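Local coordinates for Two-component sensor histidine kinase (Nostoc sp., PDB 6OZB), which probably senses light through a bilin, here phycoerythrobilin, held in its GAF domain, and as a histidine kinase is likely to pass the signal on by phosphorylation, at residues C[51-56]-C[63-68]; C[55-60]-C[160-165]; C[151-156]-C[165-170]. The protein carries 1 engineered substitution. One frame throughout, in Å; residues are numbered along the deposited sequence.

Contact 1. Residues C[51-56]-C[63-68]. With PEB (phycoerythrobilin), chain F.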
loop_
_atom_site.group_PDB
_atom_site.type_symbol
_atom_site.label_atom_id
_atom_site.label_comp_id
_atom_site.label_asym_id
_atom_site.label_seq_id
_atom_site.Cartn_x
_atom_site.Cartn_y
_atom_site.Cartn_z
ATOM N N ARG C 51 -0.093 -9.788 23.905
ATOM C CA ARG C 51 -0.559 -11.184 23.889
ATOM C C ARG C 51 0.044 -11.900 22.695
ATOM O O ARG C 51 -0.126 -11.458 21.561
ATOM C CB ARG C 51 -2.100 -11.241 23.851
ATOM C CG ARG C 51 -2.726 -12.658 23.757
ATOM C CD ARG C 51 -4.242 -12.658 24.017
ATOM N NE ARG C 51 -4.989 -11.987 22.950
ATOM C CZ ARG C 51 -6.245 -11.567 23.046
ATOM N NH1 ARG C 51 -6.940 -11.727 24.166
ATOM N NH2 ARG C 51 -6.805 -10.953 22.012
ATOM N N VAL C 52 0.786 -12.979 22.967
ATOM C CA VAL C 52 1.334 -13.848 21.926
ATOM C C VAL C 52 0.756 -15.227 22.160
ATOM O O VAL C 52 0.683 -15.680 23.295
ATOM C CB VAL C 52 2.860 -13.882 21.945
ATOM C CG1 VAL C 52 3.421 -14.926 20.991
ATOM C CG2 VAL C 52 3.390 -12.506 21.577
ATOM N N MET C 53 0.310 -15.867 21.084
ATOM C CA MET C 53 -0.333 -17.185 21.158
ATOM C C MET C 53 0.204 -18.103 20.088
ATOM O O MET C 53 0.631 -17.644 19.031
ATOM C CB MET C 53 -1.831 -17.049 20.991
ATOM C CG MET C 53 -2.465 -16.131 21.999
ATOM S SD MET C 53 -4.186 -15.847 21.593
ATOM C CE MET C 53 -3.993 -14.936 20.089
ATOM N N ILE C 54 0.181 -19.405 20.367
ATOM C CA ILE C 54 0.361 -20.384 19.314
ATOM C C ILE C 54 -0.974 -21.107 19.153
ATOM O O ILE C 54 -1.597 -21.557 20.129
ATOM C CB ILE C 54 1.532 -21.328 19.622
ATOM C CG1 ILE C 54 2.821 -20.506 19.534
ATOM C CG2 ILE C 54 1.540 -22.512 18.640
ATOM C CD1 ILE C 54 4.068 -21.254 19.695
ATOM N N TYR C 55 -1.427 -21.131 17.914
ATOM C CA TYR C 55 -2.724 -21.650 17.506
ATOM C C TYR C 55 -2.463 -22.930 16.722
ATOM O O TYR C 55 -1.664 -22.912 15.812
ATOM C CB TYR C 55 -3.439 -20.593 16.654
ATOM C CG TYR C 55 -4.823 -20.885 16.221
ATOM C CD1 TYR C 55 -5.904 -20.772 17.097
ATOM C CD2 TYR C 55 -5.084 -21.216 14.909
ATOM C CE1 TYR C 55 -7.179 -21.029 16.676
ATOM C CE2 TYR C 55 -6.354 -21.448 14.482
ATOM C CZ TYR C 55 -7.404 -21.364 15.363
ATOM O OH TYR C 55 -8.687 -21.606 14.925
ATOM N N LYS C 56 -3.117 -24.026 17.073
ATOM C CA LYS C 56 -2.870 -25.300 16.405
ATOM C C LYS C 56 -4.123 -25.716 15.638
ATOM O O LYS C 56 -5.236 -25.739 16.193
ATOM C CB LYS C 56 -2.474 -26.361 17.426
ATOM C CG LYS C 56 -2.055 -27.728 16.811
ATOM C CD LYS C 56 -1.893 -28.757 17.935
ATOM C CE LYS C 56 -1.277 -30.091 17.490
ATOM N NZ LYS C 56 -1.885 -30.607 16.263
ATOM N N GLY C 63 -9.440 -24.692 14.960
ATOM C CA GLY C 63 -8.218 -24.738 15.714
ATOM C C GLY C 63 -8.369 -24.319 17.157
ATOM O O GLY C 63 -9.452 -23.942 17.591
ATOM N N GLN C 64 -7.254 -24.390 17.882
ATOM C CA GLN C 64 -7.232 -24.148 19.312
ATOM C C GLN C 64 -5.989 -23.356 19.747
ATOM O O GLN C 64 -4.864 -23.551 19.241
ATOM C CB GLN C 64 -7.285 -25.480 20.057
ATOM C CG GLN C 64 -7.319 -25.332 21.579
ATOM C CD GLN C 64 -7.499 -26.655 22.297
ATOM O OE1 GLN C 64 -6.836 -27.649 21.981
ATOM N NE2 GLN C 64 -8.395 -26.675 23.276
ATOM N N VAL C 65 -6.184 -22.437 20.681
ATOM C CA VAL C 65 -5.063 -21.748 21.271
ATOM C C VAL C 65 -4.431 -22.700 22.276
ATOM O O VAL C 65 -5.046 -23.045 23.282
ATOM C CB VAL C 65 -5.494 -20.414 21.931
ATOM C CG1 VAL C 65 -4.320 -19.745 22.601
ATOM C CG2 VAL C 65 -6.105 -19.484 20.910
ATOM N N ILE C 66 -3.220 -23.169 21.983
ATOM C CA ILE C 66 -2.588 -24.184 22.836
ATOM C C ILE C 66 -1.486 -23.607 23.702
ATOM O O ILE C 66 -0.994 -24.281 24.595
ATOM C CB ILE C 66 -2.033 -25.366 22.018
ATOM C CG1 ILE C 66 -1.049 -24.910 20.948
ATOM C CG2 ILE C 66 -3.192 -26.127 21.408
ATOM C CD1 ILE C 66 -0.118 -26.046 20.468
ATOM N N ALA C 67 -1.075 -22.369 23.424
ATOM C CA ALA C 67 -0.120 -21.671 24.287
ATOM C C ALA C 67 -0.321 -20.167 24.180
ATOM O O ALA C 67 -0.690 -19.657 23.114
ATOM C CB ALA C 67 1.301 -22.041 23.926
ATOM N N GLU C 68 -0.038 -19.467 25.272
ATOM C CA GLU C 68 -0.326 -18.051 25.364
ATOM C C GLU C 68 0.528 -17.382 26.443
ATOM O O GLU C 68 0.739 -17.942 27.533
ATOM C CB GLU C 68 -1.803 -17.874 25.654
ATOM C CG GLU C 68 -2.260 -16.458 25.937
ATOM C CD GLU C 68 -3.709 -16.436 26.293
ATOM O OE1 GLU C 68 -4.508 -15.929 25.478
ATOM O OE2 GLU C 68 -4.053 -16.959 27.379
HETATM C CHC PEB F . -8.314 -15.570 12.667
HETATM N NC PEB F . -8.717 -14.455 10.434
HETATM C C1C PEB F . -8.034 -14.095 9.312
HETATM C C2C PEB F . -6.710 -14.427 9.449
HETATM C C3C PEB F . -6.551 -15.019 10.683
HETATM C C4C PEB F . -7.825 -15.032 11.292
HETATM C CMC PEB F . -5.202 -15.536 11.149
HETATM C CAC PEB F . -5.642 -14.144 8.338
HETATM C CBC PEB F . -5.270 -12.672 8.305
HETATM C CGC PEB F . -4.301 -12.396 9.425
HETATM O O1C PEB F . -3.217 -13.046 9.457
HETATM O O2C PEB F . -4.555 -11.525 10.310
HETATM N ND PEB F . -6.584 -14.554 14.038
HETATM C C1D PEB F . -7.226 -15.855 13.580
HETATM C C2D PEB F . -7.763 -16.407 14.814
HETATM C C3D PEB F . -7.531 -15.574 15.888
HETATM C C4D PEB F . -6.794 -14.426 15.507
HETATM C CMD PEB F . -8.597 -17.716 14.858
HETATM C CAD PEB F . -8.099 -15.822 17.297
HETATM C CBD PEB F . -7.291 -15.606 18.380
HETATM O OD PEB F . -6.394 -13.508 16.207
HETATM N NA PEB F . -13.714 -13.844 10.173
HETATM C C1A PEB F . -14.701 -14.153 11.149
HETATM C C2A PEB F . -16.050 -14.242 10.485
HETATM C C3A PEB F . -15.838 -13.989 9.000
HETATM C C4A PEB F . -14.323 -13.739 8.863
HETATM C CMA PEB F . -16.766 -15.599 10.770
HETATM C CBA PEB F . -18.113 -12.911 8.477
HETATM O OA PEB F . -14.457 -14.335 12.330
HETATM C CHA PEB F . -13.746 -13.376 7.682
HETATM C CAA PEB F . -16.581 -12.816 8.353
HETATM N NB PEB F . -11.146 -13.612 8.397
HETATM C C1B PEB F . -12.240 -13.199 7.509
HETATM C C2B PEB F . -11.722 -12.568 6.318
HETATM C C3B PEB F . -10.295 -12.562 6.439
HETATM C C4B PEB F . -9.892 -13.220 7.733
HETATM C CHB PEB F . -8.572 -13.365 8.080
HETATM C CMB PEB F . -12.549 -12.036 5.192
HETATM C CAB PEB F . -9.318 -11.992 5.433
HETATM C CBB PEB F . -8.921 -10.599 5.871
HETATM C CGB PEB F . -8.079 -10.045 4.721
HETATM O O1B PEB F . -6.970 -10.605 4.471
HETATM O O2B PEB F . -8.504 -9.086 4.032
#

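Contact 2. Residues C[55-60]-C[160-165]. With PEB (phycoerythrobilin), chain F.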
loop_
_atom_site.group_PDB
_atom_site.type_symbol
_atom_site.label_atom_id
_atom_site.label_comp_id
_atom_site.label_asym_id
_atom_site.label_seq_id
_atom_site.Cartn_x
_atom_site.Cartn_y
_atom_site.Cartn_z
ATOM N N TYR C 55 -1.427 -21.131 17.914
ATOM C CA TYR C 55 -2.724 -21.650 17.506
ATOM C C TYR C 55 -2.463 -22.930 16.722
ATOM O O TYR C 55 -1.664 -22.912 15.812
ATOM C CB TYR C 55 -3.439 -20.593 16.654
ATOM C CG TYR C 55 -4.823 -20.885 16.221
ATOM C CD1 TYR C 55 -5.904 -20.772 17.097
ATOM C CD2 TYR C 55 -5.084 -21.216 14.909
ATOM C CE1 TYR C 55 -7.179 -21.029 16.676
ATOM C CE2 TYR C 55 -6.354 -21.448 14.482
ATOM C CZ TYR C 55 -7.404 -21.364 15.363
ATOM O OH TYR C 55 -8.687 -21.606 14.925
ATOM N N LYS C 56 -3.117 -24.026 17.073
ATOM C CA LYS C 56 -2.870 -25.300 16.405
ATOM C C LYS C 56 -4.123 -25.716 15.638
ATOM O O LYS C 56 -5.236 -25.739 16.193
ATOM C CB LYS C 56 -2.474 -26.361 17.426
ATOM C CG LYS C 56 -2.055 -27.728 16.811
ATOM C CD LYS C 56 -1.893 -28.757 17.935
ATOM C CE LYS C 56 -1.277 -30.091 17.490
ATOM N NZ LYS C 56 -1.885 -30.607 16.263
ATOM N N PHE C 57 -3.959 -26.041 14.359
ATOM C CA PHE C 57 -5.107 -26.424 13.533
ATOM C C PHE C 57 -5.546 -27.864 13.799
ATOM O O PHE C 57 -4.717 -28.749 14.012
ATOM C CB PHE C 57 -4.812 -26.267 12.050
ATOM C CG PHE C 57 -4.772 -24.849 11.592
ATOM C CD1 PHE C 57 -5.940 -24.117 11.475
ATOM C CD2 PHE C 57 -3.569 -24.234 11.279
ATOM C CE1 PHE C 57 -5.913 -22.787 11.064
ATOM C CE2 PHE C 57 -3.534 -22.921 10.862
ATOM C CZ PHE C 57 -4.716 -22.188 10.762
ATOM N N HIS C 58 -6.865 -28.057 13.809
ATOM C CA HIS C 58 -7.494 -29.375 13.746
ATOM C C HIS C 58 -7.625 -29.794 12.279
ATOM O O HIS C 58 -7.594 -28.954 11.383
ATOM C CB HIS C 58 -8.881 -29.348 14.390
ATOM C CG HIS C 58 -8.891 -28.880 15.810
ATOM N ND1 HIS C 58 -8.283 -29.573 16.834
ATOM C CD2 HIS C 58 -9.447 -27.783 16.379
ATOM C CE1 HIS C 58 -8.463 -28.923 17.971
ATOM N NE2 HIS C 58 -9.164 -27.833 17.720
ATOM N N PRO C 59 -7.821 -31.087 12.023
ATOM C CA PRO C 59 -7.981 -31.540 10.639
ATOM C C PRO C 59 -9.079 -30.820 9.838
ATOM O O PRO C 59 -8.898 -30.614 8.636
ATOM C CB PRO C 59 -8.328 -33.023 10.806
ATOM C CG PRO C 59 -7.644 -33.417 12.067
ATOM C CD PRO C 59 -7.762 -32.212 12.970
ATOM N N ASP C 60 -10.182 -30.432 10.480
ATOM C CA ASP C 60 -11.278 -29.797 9.752
ATOM C C ASP C 60 -11.050 -28.292 9.526
ATOM O O ASP C 60 -11.917 -27.611 8.992
ATOM C CB ASP C 60 -12.612 -30.038 10.484
ATOM C CG ASP C 60 -12.717 -29.302 11.824
ATOM O OD1 ASP C 60 -11.745 -28.658 12.285
ATOM O OD2 ASP C 60 -13.807 -29.378 12.427
ATOM N N ASP C 160 5.135 -30.197 4.781
ATOM C CA ASP C 160 4.324 -29.384 3.869
ATOM C C ASP C 160 2.925 -29.068 4.410
ATOM O O ASP C 160 2.112 -28.466 3.717
ATOM C CB ASP C 160 4.216 -30.076 2.508
ATOM C CG ASP C 160 3.582 -31.442 2.601
ATOM O OD1 ASP C 160 4.004 -32.221 3.478
ATOM O OD2 ASP C 160 2.677 -31.747 1.791
ATOM N N GLU C 161 2.664 -29.424 5.661
ATOM C CA GLU C 161 1.331 -29.263 6.227
ATOM C C GLU C 161 1.266 -28.005 7.077
ATOM O O GLU C 161 2.163 -27.737 7.874
ATOM C CB GLU C 161 0.955 -30.467 7.091
ATOM C CG GLU C 161 0.927 -31.805 6.350
ATOM C CD GLU C 161 -0.221 -31.928 5.362
ATOM O OE1 GLU C 161 -1.302 -31.357 5.624
ATOM O OE2 GLU C 161 -0.043 -32.611 4.327
ATOM N N LEU C 162 0.212 -27.226 6.884
ATOM C CA LEU C 162 -0.034 -26.073 7.741
ATOM C C LEU C 162 -0.439 -26.576 9.116
ATOM O O LEU C 162 -1.547 -27.057 9.308
ATOM C CB LEU C 162 -1.119 -25.173 7.154
ATOM C CG LEU C 162 -1.510 -23.957 7.981
ATOM C CD1 LEU C 162 -0.300 -23.033 8.228
ATOM C CD2 LEU C 162 -2.648 -23.205 7.333
ATOM N N TRP C 163 0.422 -26.359 10.088
ATOM C CA TRP C 163 0.259 -26.948 11.405
ATOM C C TRP C 163 -0.383 -25.986 12.386
ATOM O O TRP C 163 -1.184 -26.401 13.228
ATOM C CB TRP C 163 1.623 -27.370 11.926
ATOM C CG TRP C 163 1.655 -28.055 13.270
ATOM C CD1 TRP C 163 1.670 -29.402 13.490
ATOM C CD2 TRP C 163 1.712 -27.441 14.557
ATOM N NE1 TRP C 163 1.734 -29.658 14.836
ATOM C CE2 TRP C 163 1.765 -28.472 15.511
ATOM C CE3 TRP C 163 1.746 -26.114 15.005
ATOM C CZ2 TRP C 163 1.817 -28.220 16.871
ATOM C CZ3 TRP C 163 1.801 -25.876 16.348
ATOM C CH2 TRP C 163 1.846 -26.925 17.266
ATOM N N GLY C 164 -0.037 -24.708 12.278
ATOM C CA GLY C 164 -0.553 -23.714 13.218
ATOM C C GLY C 164 -0.150 -22.312 12.846
ATOM O O GLY C 164 0.292 -22.080 11.719
ATOM N N LEU C 165 -0.314 -21.395 13.796
ATOM C CA LEU C 165 0.037 -19.980 13.616
ATOM C C LEU C 165 0.740 -19.468 14.848
ATOM O O LEU C 165 0.347 -19.821 15.972
ATOM C CB LEU C 165 -1.220 -19.114 13.392
ATOM C CG LEU C 165 -2.223 -19.532 12.311
ATOM C CD1 LEU C 165 -3.493 -18.684 12.319
ATOM C CD2 LEU C 165 -1.556 -19.458 10.940
HETATM C CHC PEB F . -8.314 -15.570 12.667
HETATM N NC PEB F . -8.717 -14.455 10.434
HETATM C C1C PEB F . -8.034 -14.095 9.312
HETATM C C2C PEB F . -6.710 -14.427 9.449
HETATM C C3C PEB F . -6.551 -15.019 10.683
HETATM C C4C PEB F . -7.825 -15.032 11.292
HETATM C CMC PEB F . -5.202 -15.536 11.149
HETATM C CAC PEB F . -5.642 -14.144 8.338
HETATM C CBC PEB F . -5.270 -12.672 8.305
HETATM C CGC PEB F . -4.301 -12.396 9.425
HETATM O O1C PEB F . -3.217 -13.046 9.457
HETATM O O2C PEB F . -4.555 -11.525 10.310
HETATM N ND PEB F . -6.584 -14.554 14.038
HETATM C C1D PEB F . -7.226 -15.855 13.580
HETATM C C2D PEB F . -7.763 -16.407 14.814
HETATM C C3D PEB F . -7.531 -15.574 15.888
HETATM C C4D PEB F . -6.794 -14.426 15.507
HETATM C CMD PEB F . -8.597 -17.716 14.858
HETATM C CAD PEB F . -8.099 -15.822 17.297
HETATM C CBD PEB F . -7.291 -15.606 18.380
HETATM O OD PEB F . -6.394 -13.508 16.207
HETATM N NA PEB F . -13.714 -13.844 10.173
HETATM C C1A PEB F . -14.701 -14.153 11.149
HETATM C C2A PEB F . -16.050 -14.242 10.485
HETATM C C3A PEB F . -15.838 -13.989 9.000
HETATM C C4A PEB F . -14.323 -13.739 8.863
HETATM C CMA PEB F . -16.766 -15.599 10.770
HETATM C CBA PEB F . -18.113 -12.911 8.477
HETATM O OA PEB F . -14.457 -14.335 12.330
HETATM C CHA PEB F . -13.746 -13.376 7.682
HETATM C CAA PEB F . -16.581 -12.816 8.353
HETATM N NB PEB F . -11.146 -13.612 8.397
HETATM C C1B PEB F . -12.240 -13.199 7.509
HETATM C C2B PEB F . -11.722 -12.568 6.318
HETATM C C3B PEB F . -10.295 -12.562 6.439
HETATM C C4B PEB F . -9.892 -13.220 7.733
HETATM C CHB PEB F . -8.572 -13.365 8.080
HETATM C CMB PEB F . -12.549 -12.036 5.192
HETATM C CAB PEB F . -9.318 -11.992 5.433
HETATM C CBB PEB F . -8.921 -10.599 5.871
HETATM C CGB PEB F . -8.079 -10.045 4.721
HETATM O O1B PEB F . -6.970 -10.605 4.471
HETATM O O2B PEB F . -8.504 -9.086 4.032
HETATM O O HOH W 1 -1.888 -29.072 13.656
#

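Contact 3. Residues C[151-156]-C[165-170]. With PEB (phycoerythrobilin), chain F.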
loop_
_atom_site.group_PDB
_atom_site.type_symbol
_atom_site.label_atom_id
_atom_site.label_comp_id
_atom_site.label_asym_id
_atom_site.label_seq_id
_atom_site.Cartn_x
_atom_site.Cartn_y
_atom_site.Cartn_z
ATOM N N SER C 151 -2.315 -6.768 14.845
ATOM C CA SER C 151 -2.179 -8.220 14.804
ATOM C C SER C 151 -1.058 -8.590 13.842
ATOM O O SER C 151 -0.946 -7.997 12.768
ATOM C CB SER C 151 -3.481 -8.860 14.366
ATOM O OG SER C 151 -3.341 -10.253 14.217
ATOM N N VAL C 152 -0.225 -9.556 14.223
ATOM C CA VAL C 152 0.820 -10.069 13.332
ATOM C C VAL C 152 0.770 -11.579 13.400
ATOM O O VAL C 152 0.788 -12.147 14.504
ATOM C CB VAL C 152 2.231 -9.586 13.715
ATOM C CG1 VAL C 152 3.270 -10.089 12.696
ATOM C CG2 VAL C 152 2.300 -8.082 13.781
ATOM N N VAL C 153 0.681 -12.221 12.234
ATOM C CA VAL C 153 0.551 -13.683 12.154
ATOM C C VAL C 153 1.580 -14.277 11.206
ATOM O O VAL C 153 1.765 -13.792 10.107
ATOM C CB VAL C 153 -0.850 -14.064 11.683
ATOM C CG1 VAL C 153 -0.984 -15.556 11.458
ATOM C CG2 VAL C 153 -1.882 -13.595 12.720
ATOM N N ALA C 154 2.255 -15.331 11.656
ATOM C CA ALA C 154 3.115 -16.126 10.790
ATOM C C ALA C 154 2.747 -17.604 10.925
ATOM O O ALA C 154 2.591 -18.098 12.052
ATOM C CB ALA C 154 4.570 -15.924 11.147
ATOM N N PRO C 155 2.609 -18.306 9.802
ATOM C CA PRO C 155 2.221 -19.716 9.834
ATOM C C PRO C 155 3.350 -20.610 10.281
ATOM O O PRO C 155 4.513 -20.311 10.027
ATOM C CB PRO C 155 1.836 -20.014 8.387
ATOM C CG PRO C 155 2.628 -19.067 7.593
ATOM C CD PRO C 155 2.733 -17.816 8.414
ATOM N N ILE C 156 2.967 -21.714 10.908
ATOM C CA ILE C 156 3.876 -22.778 11.314
ATOM C C ILE C 156 3.572 -24.004 10.468
ATOM O O ILE C 156 2.411 -24.470 10.398
ATOM C CB ILE C 156 3.694 -23.106 12.795
ATOM C CG1 ILE C 156 3.867 -21.861 13.670
ATOM C CG2 ILE C 156 4.637 -24.212 13.259
ATOM C CD1 ILE C 156 3.328 -22.052 15.087
ATOM N N LEU C 165 -0.314 -21.395 13.796
ATOM C CA LEU C 165 0.037 -19.980 13.616
ATOM C C LEU C 165 0.740 -19.468 14.848
ATOM O O LEU C 165 0.347 -19.821 15.972
ATOM C CB LEU C 165 -1.220 -19.114 13.392
ATOM C CG LEU C 165 -2.223 -19.532 12.311
ATOM C CD1 LEU C 165 -3.493 -18.684 12.319
ATOM C CD2 LEU C 165 -1.556 -19.458 10.940
ATOM N N LEU C 166 1.728 -18.598 14.639
ATOM C CA LEU C 166 2.245 -17.736 15.697
ATOM C C LEU C 166 1.521 -16.397 15.575
ATOM O O LEU C 166 1.563 -15.756 14.510
ATOM C CB LEU C 166 3.744 -17.548 15.580
ATOM C CG LEU C 166 4.424 -16.601 16.553
ATOM C CD1 LEU C 166 4.295 -17.161 17.963
ATOM C CD2 LEU C 166 5.877 -16.421 16.164
ATOM N N VAL C 167 0.809 -16.021 16.631
ATOM C CA VAL C 167 -0.064 -14.845 16.620
ATOM C C VAL C 167 0.361 -13.821 17.674
ATOM O O VAL C 167 0.495 -14.156 18.846
ATOM C CB VAL C 167 -1.517 -15.208 16.883
ATOM C CG1 VAL C 167 -2.433 -13.992 16.718
ATOM C CG2 VAL C 167 -1.984 -16.272 15.939
ATOM N N SER C 168 0.546 -12.574 17.259
ATOM C CA SER C 168 0.947 -11.501 18.156
ATOM C C SER C 168 -0.099 -10.390 18.113
ATOM O O SER C 168 -0.301 -9.794 17.064
ATOM C CB SER C 168 2.314 -10.972 17.731
ATOM O OG SER C 168 2.755 -9.875 18.533
ATOM N N HIS C 169 -0.771 -10.155 19.240
ATOM C CA HIS C 169 -1.813 -9.128 19.375
ATOM C C HIS C 169 -1.341 -7.993 20.276
ATOM O O HIS C 169 -0.666 -8.232 21.283
ATOM C CB HIS C 169 -3.078 -9.669 20.015
ATOM C CG HIS C 169 -3.896 -10.567 19.138
ATOM N ND1 HIS C 169 -4.956 -11.308 19.628
ATOM C CD2 HIS C 169 -3.836 -10.824 17.813
ATOM C CE1 HIS C 169 -5.516 -11.980 18.636
ATOM N NE2 HIS C 169 -4.860 -11.698 17.525
ATOM N N HIS C 170 -1.737 -6.765 19.939
ATOM C CA HIS C 170 -1.442 -5.609 20.776
ATOM C C HIS C 170 -2.619 -4.675 20.844
ATOM O O HIS C 170 -3.325 -4.478 19.844
ATOM C CB HIS C 170 -0.220 -4.885 20.253
ATOM C CG HIS C 170 0.463 -4.053 21.274
ATOM N ND1 HIS C 170 0.981 -4.582 22.435
ATOM C CD2 HIS C 170 0.705 -2.725 21.317
ATOM C CE1 HIS C 170 1.532 -3.612 23.145
ATOM N NE2 HIS C 170 1.391 -2.481 22.485
HETATM C CHC PEB F . -8.314 -15.570 12.667
HETATM N NC PEB F . -8.717 -14.455 10.434
HETATM C C1C PEB F . -8.034 -14.095 9.312
HETATM C C2C PEB F . -6.710 -14.427 9.449
HETATM C C3C PEB F . -6.551 -15.019 10.683
HETATM C C4C PEB F . -7.825 -15.032 11.292
HETATM C CMC PEB F . -5.202 -15.536 11.149
HETATM C CAC PEB F . -5.642 -14.144 8.338
HETATM C CBC PEB F . -5.270 -12.672 8.305
HETATM C CGC PEB F . -4.301 -12.396 9.425
HETATM O O1C PEB F . -3.217 -13.046 9.457
HETATM O O2C PEB F . -4.555 -11.525 10.310
HETATM N ND PEB F . -6.584 -14.554 14.038
HETATM C C1D PEB F . -7.226 -15.855 13.580
HETATM C C2D PEB F . -7.763 -16.407 14.814
HETATM C C3D PEB F . -7.531 -15.574 15.888
HETATM C C4D PEB F . -6.794 -14.426 15.507
HETATM C CMD PEB F . -8.597 -17.716 14.858
HETATM C CAD PEB F . -8.099 -15.822 17.297
HETATM C CBD PEB F . -7.291 -15.606 18.380
HETATM O OD PEB F . -6.394 -13.508 16.207
HETATM N NA PEB F . -13.714 -13.844 10.173
HETATM C C1A PEB F . -14.701 -14.153 11.149
HETATM C C2A PEB F . -16.050 -14.242 10.485
HETATM C C3A PEB F . -15.838 -13.989 9.000
HETATM C C4A PEB F . -14.323 -13.739 8.863
HETATM C CMA PEB F . -16.766 -15.599 10.770
HETATM C CBA PEB F . -18.113 -12.911 8.477
HETATM O OA PEB F . -14.457 -14.335 12.330
HETATM C CHA PEB F . -13.746 -13.376 7.682
HETATM C CAA PEB F . -16.581 -12.816 8.353
HETATM N NB PEB F . -11.146 -13.612 8.397
HETATM C C1B PEB F . -12.240 -13.199 7.509
HETATM C C2B PEB F . -11.722 -12.568 6.318
HETATM C C3B PEB F . -10.295 -12.562 6.439
HETATM C C4B PEB F . -9.892 -13.220 7.733
HETATM C CHB PEB F . -8.572 -13.365 8.080
HETATM C CMB PEB F . -12.549 -12.036 5.192
HETATM C CAB PEB F . -9.318 -11.992 5.433
HETATM C CBB PEB F . -8.921 -10.599 5.871
HETATM C CGB PEB F . -8.079 -10.045 4.721
HETATM O O1B PEB F . -6.970 -10.605 4.471
HETATM O O2B PEB F . -8.504 -9.086 4.032
#

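Contact 1. Residues C[51-56]-C[63-68]
M53 and Y55 of strand 51-56 flank V65 of strand 63-68 on the face of the sheet turned to the bilin, the tightly packed part of the contact. V65 CG1 lies 4.0 Å from M53 CB, while V65 CG2 is 4.0 Å from Y55 CD1. The Y55 ring, its CG anti to the backbone N (chi1 -175°), runs along the opposing backbone, with Q64 N over one face and G63 CA 3.5 Å from CZ. A side chain at G63 would clash with that ring. Y55 OH and G63 N are close, but the angle is too poor for a hydrogen bond. M53 CE reaches the bilin, 3.8 Å from PEB CBD.

A classic beta bulge interrupts the antiparallel pairing: I66 and A67 both face I54. I54 O accepts a hydrogen bond from I66 N at 2.9 Å and a weak one from A67 N. Beyond the bulge, K56 and Q64 exchange two backbone bonds.

Looser and more solvent-exposed is the K56, Q64 and I66 end, where I66 CD1 is 3.9 Å from K56 CB and the lysine chain leads away; I54 and A67 stay buried. At the other end R51 meets E68 through CD, 3.6 Å from OE1, with the charged planes 14° apart, but NE stays 4.7 Å from OE1 and no salt bridge forms: R51 bonds to P76 O and H169 ND1, E68 to S77 and L78.

Helix 32-47 packs on the I54 and A67 side, strand 82-83 borders Y55 and V65 through F83, and strand 161-170 pairs with 51-57 along the edge away from 63-70.

Contact 2. Residues C[55-60]-C[160-165]
The W163 indole carries K56 CG over one face, a CH-pi contact in which K56 CG sits 4.0 Å from the centroid of the six-membered ring and 13° off its normal, while the chain runs on past the rim, K56 CE 3.7 Å from W163 CZ2. The F57 ring has Y55 CD2 above one face, toward the rim, and F57 CE1 meets the edge of the Y55 ring in its plane. Obliquely to the F57 ring, L162 CD2 stands 3.6 Å from CE2 and L165 CG 3.9 Å from the same atom.

One water links the K56 ammonium to two backbone carbonyls, accepting from K56 NZ and donating to F57 O and W163 O. W163 O also takes F57 N at 3.0 Å, and Y55 and L165 exchange two backbone bonds.

W163 and G164 both face I156, a classic beta bulge in strand 161-170. With L165 CD1 3.8 Å from PEB CMC, this antiparallel pair forms part of the central sheet of the GAF fold and of the wall of its bilin pocket.

Contact 3. Residues C[151-156]-C[165-170]
H169 and S151 meet at the edge of the imidazole, where S151 OG lies 3.7 Å from H169 CD2 and near the ring plane. From H169 CB the chain turns with CG anti to the carbonyl carbon (chi1 -73°), carrying the ring toward the chromophore. CD2 faces S151, CE1 passes PEB OD, and NE2 at the tip gives PEB OD a weak hydrogen bond, 2.7 Å long but bent to 126° at the hydrogen. ND1, on the other flank, is bonded to R51 NH2, which would hold the ring's rotation. An alanine here would probably leave the D-ring carbonyl OD without this donor and R51 NH2 without its imidazole partner.

Farther along the same face, V153 CB lies 3.4 Å from PEB O1C, and its two methyls divide their neighbours: CG1 is 4.0 Å from L165 CD2, CG2 4.1 Å from V167 CG1. L165 CD2 also packs on P155.

Four backbone hydrogen bonds, two each between V152 and S168 and between A154 and L166, fix the antiparallel register; the longest is A154 N to L166 O at 3.0 Å.

On the opposite face, V152 and L166 pack against helix 178-201, through L181, M184 and V188, and S168 OG bonds to T49. Strand 51-57 flanks strand 161-170 at one edge, and strand 102-106 pairs with 150-158 at the other.

All three contacts lie in one antiparallel sheet of the GAF domain, in which 63-70, 51-57, 161-170 and 150-158 are four consecutive strands. Contact 1 joins the first two, contact 2 the middle two and contact 3 the last two. Contacts 1 and 3 are hairpins closed in series along the chain, whereas contact 2 bridges them across about 100 residues. Their centres are about 11 Å (1 and 2), 9 Å (1 and 3) and 13 Å (2 and 3) apart. Contacts 1 and 2 share Y55 and K56; contacts 2 and 3 share L165. Each touches phycoerythrobilin, so this part of the sheet gives five residues to the chromophore pocket and probably forms much of one side.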